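Local coordinates for protein N-acetylmuramoyl-L-alanine amidase XlyA (Bacillus subtilis, PDB 3RDR) that hydrolyses the link between N-acetylmuramoyl residues and L-amino acid residues in cell-wall glycopeptides, the chain here being its zinc-binding catalytic domain, at residues N6-F11 with D65-Q70; F61-T66 with A110-L115. All coordinates share one frame; numbering follows the deposited sequence.

Contact 1: residues N6-F11 with D65-Q70; sequences NIIQDF and DTEIYQ
Parallel pairing of the outermost strand 7-9 with strand 68-70 brings Ile7 beside Ile68, Ile8 beside Tyr69 and Gln9 beside Gln70, their CA atoms 4.7 to 4.8 Å apart. The backbone ladder alternates as a parallel pair requires: Ile68 N donates to Asn6 O, Ile8 N to Ile68 O over 2.7 Å, Gln70 N to Ile8 O, and Asp10 N to Gln70 O. On one face of the sheet Ile8 lies over the Tyr69 ring. Its CB stands 3.9 Å from the ring centroid, only 7° off the normal, a CH-pi contact, while Ile8 CG2 reaches Tyr69 CE2 at 3.5 Å. Alanines of helix 43-50 also touch this tyrosine.

The other face carries Ile7 alongside Ile68, with Ile7 CG1 4.1 Å from Ile68 CB, and the paired glutamines. Gln9 NE2 gives a nearly straight bond (172°) to Gln70 OE1 at 3.2 Å, yet approaches from above that carbonyl plane. Gln70 NE2 is held by Leu72 O, which helps fix the amide. CG anti to the backbone N (chi1 -166°) puts Gln70 CG 4.0 Å from Phe11 CE2; farther along, Gln70 NE2 comes near Phe11 CZ. Phe11 also turns its ring edge to Gln70 O. This N-terminal strand closes one border of the mixed sheet in an amidase domain with the T7 lysozyme fold.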
ATOM      1  N   ASN A   6       3.693   5.367 -13.978  1.00 44.52           N
ATOM      2  CA  ASN A   6       2.428   4.884 -14.516  1.00 43.57           C
ATOM      3  C   ASN A   6       1.611   4.075 -13.504  1.00 41.65           C
ATOM      4  O   ASN A   6       2.142   3.192 -12.829  1.00 39.83           O
ATOM      5  CB  ASN A   6       2.710   4.032 -15.755  1.00 46.92           C
ATOM      6  CG  ASN A   6       1.539   3.990 -16.712  1.00 50.94           C
ATOM      7  OD1 ASN A   6       0.472   3.473 -16.385  1.00 53.64           O
ATOM      8  ND2 ASN A   6       1.734   4.539 -17.907  1.00 52.42           N
ATOM      9  N   ILE A   7       0.319   4.385 -13.404  1.00 39.70           N
ATOM     10  CA  ILE A   7      -0.584   3.683 -12.490  1.00 37.69           C
ATOM     11  C   ILE A   7      -1.593   2.860 -13.291  1.00 36.38           C
ATOM     12  O   ILE A   7      -2.376   3.415 -14.059  1.00 35.40           O
ATOM     13  CB  ILE A   7      -1.393   4.660 -11.588  1.00 38.35           C
ATOM     14  CG1 ILE A   7      -0.467   5.412 -10.633  1.00 38.75           C
ATOM     15  CG2 ILE A   7      -2.432   3.890 -10.781  1.00 36.91           C
ATOM     16  CD1 ILE A   7       0.274   6.553 -11.272  1.00 43.77           C
ATOM     17  N   ILE A   8      -1.575   1.542 -13.105  1.00 34.30           N
ATOM     18  CA  ILE A   8      -2.499   0.654 -13.807  1.00 33.21           C
ATOM     19  C   ILE A   8      -3.612   0.180 -12.866  1.00 33.62           C
ATOM     20  O   ILE A   8      -3.341  -0.426 -11.828  1.00 30.76           O
ATOM     21  CB  ILE A   8      -1.778  -0.599 -14.374  1.00 32.97           C
ATOM     22  CG1 ILE A   8      -0.785  -0.199 -15.470  1.00 33.23           C
ATOM     23  CG2 ILE A   8      -2.796  -1.582 -14.939  1.00 31.88           C
ATOM     24  CD1 ILE A   8       0.479   0.449 -14.952  1.00 36.68           C
ATOM     25  N   GLN A   9      -4.861   0.458 -13.231  1.00 32.44           N
ATOM     26  CA  GLN A   9      -5.998   0.045 -12.417  1.00 32.34           C
ATOM     27  C   GLN A   9      -6.474  -1.342 -12.832  1.00 32.36           C
ATOM     28  O   GLN A   9      -6.742  -1.599 -14.007  1.00 32.53           O
ATOM     29  CB  GLN A   9      -7.143   1.052 -12.544  1.00 32.42           C
ATOM     30  CG  GLN A   9      -6.764   2.457 -12.104  1.00 35.06           C
ATOM     31  CD  GLN A   9      -7.937   3.414 -12.112  1.00 37.84           C
ATOM     32  OE1 GLN A   9      -8.715   3.452 -13.068  1.00 39.20           O
ATOM     33  NE2 GLN A   9      -8.065   4.202 -11.051  1.00 35.60           N
ATOM     34  N   ASP A  10      -6.559  -2.236 -11.854  1.00 30.26           N
ATOM     35  CA  ASP A  10      -6.994  -3.605 -12.086  1.00 30.86           C
ATOM     36  C   ASP A  10      -7.637  -4.061 -10.783  1.00 30.46           C
ATOM     37  O   ASP A  10      -7.092  -4.879 -10.039  1.00 28.71           O
ATOM     38  CB  ASP A  10      -5.785  -4.470 -12.454  1.00 32.32           C
ATOM     39  CG  ASP A  10      -6.167  -5.886 -12.814  1.00 34.78           C
ATOM     40  OD1 ASP A  10      -7.275  -6.089 -13.347  1.00 35.46           O
ATOM     41  OD2 ASP A  10      -5.346  -6.799 -12.576  1.00 38.11           O
ATOM     42  N   PHE A  11      -8.814  -3.504 -10.525  1.00 29.23           N
ATOM     43  CA  PHE A  11      -9.567  -3.764  -9.310  1.00 29.32           C
ATOM     44  C   PHE A  11      -9.970  -5.195  -9.012  1.00 29.02           C
ATOM     45  O   PHE A  11     -10.188  -6.012  -9.910  1.00 28.68           O
ATOM     46  CB  PHE A  11     -10.832  -2.895  -9.284  1.00 28.47           C
ATOM     47  CG  PHE A  11     -10.560  -1.415  -9.194  1.00 28.14           C
ATOM     48  CD1 PHE A  11     -11.616  -0.503  -9.216  1.00 26.98           C
ATOM     49  CD2 PHE A  11      -9.256  -0.929  -9.101  1.00 25.36           C
ATOM     50  CE1 PHE A  11     -11.378   0.868  -9.147  1.00 25.57           C
ATOM     51  CE2 PHE A  11      -9.006   0.437  -9.032  1.00 25.55           C
ATOM     52  CZ  PHE A  11     -10.068   1.339  -9.056  1.00 27.88           C
ATOM     53  N   ASP A  65       9.655  -1.256  -8.917  1.00 24.46           N
ATOM     54  CA  ASP A  65      10.580  -0.305  -9.535  1.00 26.94           C
ATOM     55  C   ASP A  65      10.176   0.191 -10.916  1.00 29.07           C
ATOM     56  O   ASP A  65      10.782   1.124 -11.448  1.00 29.40           O
ATOM     57  CB  ASP A  65      11.992  -0.907  -9.595  1.00 27.25           C
ATOM     58  CG  ASP A  65      12.108  -2.073 -10.570  1.00 28.37           C
ATOM     59  OD1 ASP A  65      11.076  -2.600 -11.039  1.00 29.30           O
ATOM     60  OD2 ASP A  65      13.255  -2.475 -10.858  1.00 29.61           O
ATOM     61  N   THR A  66       9.142  -0.412 -11.486  1.00 29.04           N
ATOM     62  CA  THR A  66       8.701  -0.031 -12.817  1.00 31.45           C
ATOM     63  C   THR A  66       7.342   0.657 -12.860  1.00 31.88           C
ATOM     64  O   THR A  66       7.185   1.693 -13.504  1.00 30.52           O
ATOM     65  CB  THR A  66       8.648  -1.266 -13.738  1.00 32.81           C
ATOM     66  OG1 THR A  66       9.924  -1.920 -13.725  1.00 35.37           O
ATOM     67  CG2 THR A  66       8.311  -0.860 -15.163  1.00 35.01           C
ATOM     68  N   GLU A  67       6.357   0.086 -12.174  1.00 32.30           N
ATOM     69  CA  GLU A  67       5.019   0.660 -12.196  1.00 31.16           C
ATOM     70  C   GLU A  67       4.243   0.494 -10.901  1.00 29.79           C
ATOM     71  O   GLU A  67       4.748  -0.047  -9.920  1.00 27.74           O
ATOM     72  CB  GLU A  67       4.231   0.042 -13.344  1.00 33.71           C
ATOM     73  CG  GLU A  67       4.335  -1.467 -13.381  1.00 34.80           C
ATOM     74  CD  GLU A  67       3.798  -2.045 -14.664  1.00 38.21           C
ATOM     75  OE1 GLU A  67       3.785  -1.314 -15.678  1.00 39.61           O
ATOM     76  OE2 GLU A  67       3.405  -3.230 -14.665  1.00 39.44           O
ATOM     77  N   ILE A  68       2.998   0.961 -10.928  1.00 28.81           N
ATOM     78  CA  ILE A  68       2.103   0.904  -9.780  1.00 27.18           C
ATOM     79  C   ILE A  68       0.757   0.338 -10.218  1.00 27.58           C
ATOM     80  O   ILE A  68       0.225   0.730 -11.256  1.00 28.32           O
ATOM     81  CB  ILE A  68       1.863   2.320  -9.204  1.00 26.04           C
ATOM     82  CG1 ILE A  68       3.183   2.930  -8.734  1.00 25.33           C
ATOM     83  CG2 ILE A  68       0.872   2.259  -8.049  1.00 26.01           C
ATOM     84  CD1 ILE A  68       3.074   4.398  -8.381  1.00 22.54           C
ATOM     85  N   TYR A  69       0.222  -0.591  -9.432  1.00 25.33           N
ATOM     86  CA  TYR A  69      -1.074  -1.191  -9.714  1.00 24.55           C
ATOM     87  C   TYR A  69      -2.031  -0.813  -8.590  1.00 24.18           C
ATOM     88  O   TYR A  69      -1.644  -0.809  -7.422  1.00 23.64           O
ATOM     89  CB  TYR A  69      -0.973  -2.720  -9.793  1.00 22.89           C
ATOM     90  CG  TYR A  69      -0.737  -3.262 -11.187  1.00 26.05           C
ATOM     91  CD1 TYR A  69       0.503  -3.116 -11.818  1.00 26.35           C
ATOM     92  CD2 TYR A  69      -1.761  -3.905 -11.885  1.00 24.84           C
ATOM     93  CE1 TYR A  69       0.714  -3.598 -13.111  1.00 27.24           C
ATOM     94  CE2 TYR A  69      -1.562  -4.391 -13.179  1.00 26.58           C
ATOM     95  CZ  TYR A  69      -0.324  -4.233 -13.785  1.00 27.80           C
ATOM     96  OH  TYR A  69      -0.129  -4.704 -15.065  1.00 29.90           O
ATOM     97  N   GLN A  70      -3.270  -0.484  -8.947  1.00 23.62           N
ATOM     98  CA  GLN A  70      -4.288  -0.120  -7.961  1.00 24.58           C
ATOM     99  C   GLN A  70      -5.322  -1.244  -7.948  1.00 24.15           C
ATOM    100  O   GLN A  70      -5.891  -1.589  -8.982  1.00 23.44           O
ATOM    101  CB  GLN A  70      -4.957   1.202  -8.333  1.00 25.67           C
ATOM    102  CG  GLN A  70      -5.779   1.817  -7.209  1.00 27.31           C
ATOM    103  CD  GLN A  70      -6.560   3.037  -7.664  1.00 28.03           C
ATOM    104  OE1 GLN A  70      -6.132   3.758  -8.560  1.00 30.61           O
ATOM    105  NE2 GLN A  70      -7.701   3.280  -7.038  1.00 26.18           N
TER

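Contact 2: residues F61-T66 with A110-L115; sequences FTVDDT and ANAQWL
Apolar packing joins Phe61 and Val63 of strand 61-63 to Asn111, Ala112 and Leu115 on one side of helix 105-122. The short strand and helix segments run at 146° to each other, their axes 9.1 Å apart at closest approach. Val63 divides its two branches: CG1, anti to the backbone N (chi1 -175°), meets Asn111 CB at 3.6 Å and Ala112 N, whereas CG2 touches Leu115 CD2 at 3.8 Å. The Val63 and Leu115 side chains pass alongside one another, pointing opposite ways.

An aromatic contact continues the apolar layer. Both methyls of Leu115 sit over one face of the Phe61 ring: CD1 is above its centre, 4.2 Å from the plane, and CD2 is 4.2 Å from the centroid but 28° off the normal, a CH-pi contact over the face that also brings CD2 close to Phe61 CB.

The polar contact lies beyond the strand end. Asn111 ND2 donates to Asp64 O over 3.1 Å in a nearly straight bond, in the plane of both groups and on a carbonyl lone pair. Asp64 itself forms an Asx turn, its OD1 accepting from Thr66 N at 2.6 Å and also from Glu67 N; Ala43 N binds OD2. Asn111 thus ties the helix to the main chain of a turn that Asp64 braces from within. Ile95 and Ile97 of strand 92-97 extend the buried layer, which is the helix-on-sheet packing of an alpha/beta domain with the T7 lysozyme fold.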
ATOM      1  N   PHE A  61      -2.661   0.153  -3.291  1.00 20.20           N
ATOM      2  CA  PHE A  61      -1.588   0.248  -4.281  1.00 20.52           C
ATOM      3  C   PHE A  61      -0.385  -0.659  -4.016  1.00 20.53           C
ATOM      4  O   PHE A  61       0.068  -0.791  -2.877  1.00 19.43           O
ATOM      5  CB  PHE A  61      -1.041   1.680  -4.331  1.00 20.76           C
ATOM      6  CG  PHE A  61      -2.012   2.714  -4.833  1.00 21.96           C
ATOM      7  CD1 PHE A  61      -2.285   2.837  -6.190  1.00 21.88           C
ATOM      8  CD2 PHE A  61      -2.587   3.624  -3.949  1.00 22.34           C
ATOM      9  CE1 PHE A  61      -3.108   3.857  -6.662  1.00 22.91           C
ATOM     10  CE2 PHE A  61      -3.413   4.647  -4.414  1.00 22.58           C
ATOM     11  CZ  PHE A  61      -3.671   4.763  -5.774  1.00 21.61           C
ATOM     12  N   THR A  62       0.131  -1.273  -5.074  1.00 19.66           N
ATOM     13  CA  THR A  62       1.336  -2.084  -4.968  1.00 19.18           C
ATOM     14  C   THR A  62       2.330  -1.361  -5.875  1.00 19.80           C
ATOM     15  O   THR A  62       2.022  -1.056  -7.031  1.00 18.93           O
ATOM     16  CB  THR A  62       1.145  -3.525  -5.448  1.00 18.13           C
ATOM     17  OG1 THR A  62       0.170  -4.178  -4.624  1.00 18.08           O
ATOM     18  CG2 THR A  62       2.474  -4.289  -5.335  1.00 16.24           C
ATOM     19  N   VAL A  63       3.508  -1.074  -5.338  1.00 18.71           N
ATOM     20  CA  VAL A  63       4.537  -0.342  -6.066  1.00 17.99           C
ATOM     21  C   VAL A  63       5.824  -1.137  -6.273  1.00 18.62           C
ATOM     22  O   VAL A  63       6.366  -1.686  -5.318  1.00 18.74           O
ATOM     23  CB  VAL A  63       4.922   0.959  -5.291  1.00 18.94           C
ATOM     24  CG1 VAL A  63       5.912   1.796  -6.108  1.00 18.75           C
ATOM     25  CG2 VAL A  63       3.678   1.768  -4.951  1.00 16.67           C
ATOM     26  N   ASP A  64       6.302  -1.224  -7.514  1.00 20.94           N
ATOM     27  CA  ASP A  64       7.584  -1.884  -7.766  1.00 23.13           C
ATOM     28  C   ASP A  64       8.479  -0.850  -8.447  1.00 23.22           C
ATOM     29  O   ASP A  64       8.103   0.323  -8.530  1.00 22.48           O
ATOM     30  CB  ASP A  64       7.455  -3.178  -8.597  1.00 22.75           C
ATOM     31  CG  ASP A  64       6.903  -2.955  -9.989  1.00 25.33           C
ATOM     32  OD1 ASP A  64       7.261  -1.950 -10.627  1.00 27.66           O
ATOM     33  OD2 ASP A  64       6.124  -3.817 -10.456  1.00 24.70           O
ATOM     34  N   ASP A  65       9.655  -1.256  -8.917  1.00 24.46           N
ATOM     35  CA  ASP A  65      10.580  -0.305  -9.535  1.00 26.94           C
ATOM     36  C   ASP A  65      10.176   0.191 -10.916  1.00 29.07           C
ATOM     37  O   ASP A  65      10.782   1.124 -11.448  1.00 29.40           O
ATOM     38  CB  ASP A  65      11.992  -0.907  -9.595  1.00 27.25           C
ATOM     39  CG  ASP A  65      12.108  -2.073 -10.570  1.00 28.37           C
ATOM     40  OD1 ASP A  65      11.076  -2.600 -11.039  1.00 29.30           O
ATOM     41  OD2 ASP A  65      13.255  -2.475 -10.858  1.00 29.61           O
ATOM     42  N   THR A  66       9.142  -0.412 -11.486  1.00 29.04           N
ATOM     43  CA  THR A  66       8.701  -0.031 -12.817  1.00 31.45           C
ATOM     44  C   THR A  66       7.342   0.657 -12.860  1.00 31.88           C
ATOM     45  O   THR A  66       7.185   1.693 -13.504  1.00 30.52           O
ATOM     46  CB  THR A  66       8.648  -1.266 -13.738  1.00 32.81           C
ATOM     47  OG1 THR A  66       9.924  -1.920 -13.725  1.00 35.37           O
ATOM     48  CG2 THR A  66       8.311  -0.860 -15.163  1.00 35.01           C
ATOM     49  N   ALA A 110      11.387   5.146  -4.327  1.00 32.10           N
ATOM     50  CA  ALA A 110      11.262   6.468  -4.927  1.00 32.84           C
ATOM     51  C   ALA A 110       9.892   6.615  -5.571  1.00 32.98           C
ATOM     52  O   ALA A 110       9.268   7.673  -5.488  1.00 32.87           O
ATOM     53  CB  ALA A 110      12.351   6.675  -5.971  1.00 33.92           C
ATOM     54  N   ASN A 111       9.431   5.550  -6.222  1.00 32.96           N
ATOM     55  CA  ASN A 111       8.126   5.572  -6.869  1.00 32.79           C
ATOM     56  C   ASN A 111       7.017   5.676  -5.827  1.00 31.63           C
ATOM     57  O   ASN A 111       5.995   6.322  -6.060  1.00 30.91           O
ATOM     58  CB  ASN A 111       7.919   4.314  -7.721  1.00 33.58           C
ATOM     59  CG  ASN A 111       8.833   4.271  -8.932  1.00 36.60           C
ATOM     60  OD1 ASN A 111       9.254   5.313  -9.439  1.00 37.32           O
ATOM     61  ND2 ASN A 111       9.130   3.068  -9.414  1.00 34.65           N
ATOM     62  N   ALA A 112       7.228   5.038  -4.678  1.00 30.57           N
ATOM     63  CA  ALA A 112       6.252   5.058  -3.598  1.00 30.47           C
ATOM     64  C   ALA A 112       6.180   6.446  -2.963  1.00 30.79           C
ATOM     65  O   ALA A 112       5.105   6.899  -2.566  1.00 29.55           O
ATOM     66  CB  ALA A 112       6.613   4.020  -2.546  1.00 29.23           C
ATOM     67  N   GLN A 113       7.327   7.113  -2.859  1.00 30.06           N
ATOM     68  CA  GLN A 113       7.370   8.452  -2.279  1.00 30.03           C
ATOM     69  C   GLN A 113       6.646   9.419  -3.209  1.00 29.67           C
ATOM     70  O   GLN A 113       5.960  10.333  -2.754  1.00 30.83           O
ATOM     71  CB  GLN A 113       8.824   8.889  -2.049  1.00 30.09           C
ATOM     72  CG  GLN A 113       9.517   8.074  -0.966  1.00 28.05           C
ATOM     73  CD  GLN A 113      11.004   8.362  -0.849  1.00 29.74           C
ATOM     74  OE1 GLN A 113      11.734   8.321  -1.836  1.00 30.51           O
ATOM     75  NE2 GLN A 113      11.460   8.635   0.365  1.00 29.17           N
ATOM     76  N   TRP A 114       6.785   9.211  -4.513  1.00 29.95           N
ATOM     77  CA  TRP A 114       6.100  10.061  -5.477  1.00 30.86           C
ATOM     78  C   TRP A 114       4.590   9.868  -5.325  1.00 30.60           C
ATOM     79  O   TRP A 114       3.828  10.832  -5.279  1.00 31.68           O
ATOM     80  CB  TRP A 114       6.507   9.704  -6.907  1.00 33.55           C
ATOM     81  CG  TRP A 114       5.573  10.298  -7.920  1.00 37.07           C
ATOM     82  CD1 TRP A 114       5.527  11.599  -8.334  1.00 37.19           C
ATOM     83  CD2 TRP A 114       4.479   9.632  -8.567  1.00 38.97           C
ATOM     84  NE1 TRP A 114       4.470  11.786  -9.194  1.00 38.96           N
ATOM     85  CE2 TRP A 114       3.810  10.596  -9.355  1.00 39.44           C
ATOM     86  CE3 TRP A 114       3.997   8.315  -8.554  1.00 38.64           C
ATOM     87  CZ2 TRP A 114       2.682  10.285 -10.122  1.00 39.95           C
ATOM     88  CZ3 TRP A 114       2.874   8.006  -9.317  1.00 39.88           C
ATOM     89  CH2 TRP A 114       2.231   8.988 -10.090  1.00 41.01           C
ATOM     90  N   LEU A 115       4.167   8.609  -5.255  1.00 29.59           N
ATOM     91  CA  LEU A 115       2.755   8.279  -5.095  1.00 28.40           C
ATOM     92  C   LEU A 115       2.194   8.905  -3.821  1.00 27.49           C
ATOM     93  O   LEU A 115       1.128   9.518  -3.835  1.00 27.17           O
ATOM     94  CB  LEU A 115       2.570   6.758  -5.039  1.00 25.32           C
ATOM     95  CG  LEU A 115       1.175   6.222  -4.691  1.00 25.51           C
ATOM     96  CD1 LEU A 115       0.171   6.670  -5.745  1.00 23.60           C
ATOM     97  CD2 LEU A 115       1.212   4.696  -4.608  1.00 23.11           C
TER

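How the contacts relate
From the N terminus, strand 7-9 comes first and pairs with residues 65-70, so contact 1 closes a loop with 53 residues between its segments. That loop contains strand 28-33, helix 43-50 and strand 61-63. Contact 2 begins before contact 1 has ended: the two share Asp65 and Thr66, and its 43 intervening residues lead through strand 92-97 into helix 105-122. The closures therefore overlap rather than nest. Strands 61-63 and 68-70 are antiparallel neighbours, joined by a probable hydrogen bond from Thr62 N to Tyr69 O. Ile7 CD1 packs 3.3 Å from Trp114 CH2, tying the border strand directly to the helix.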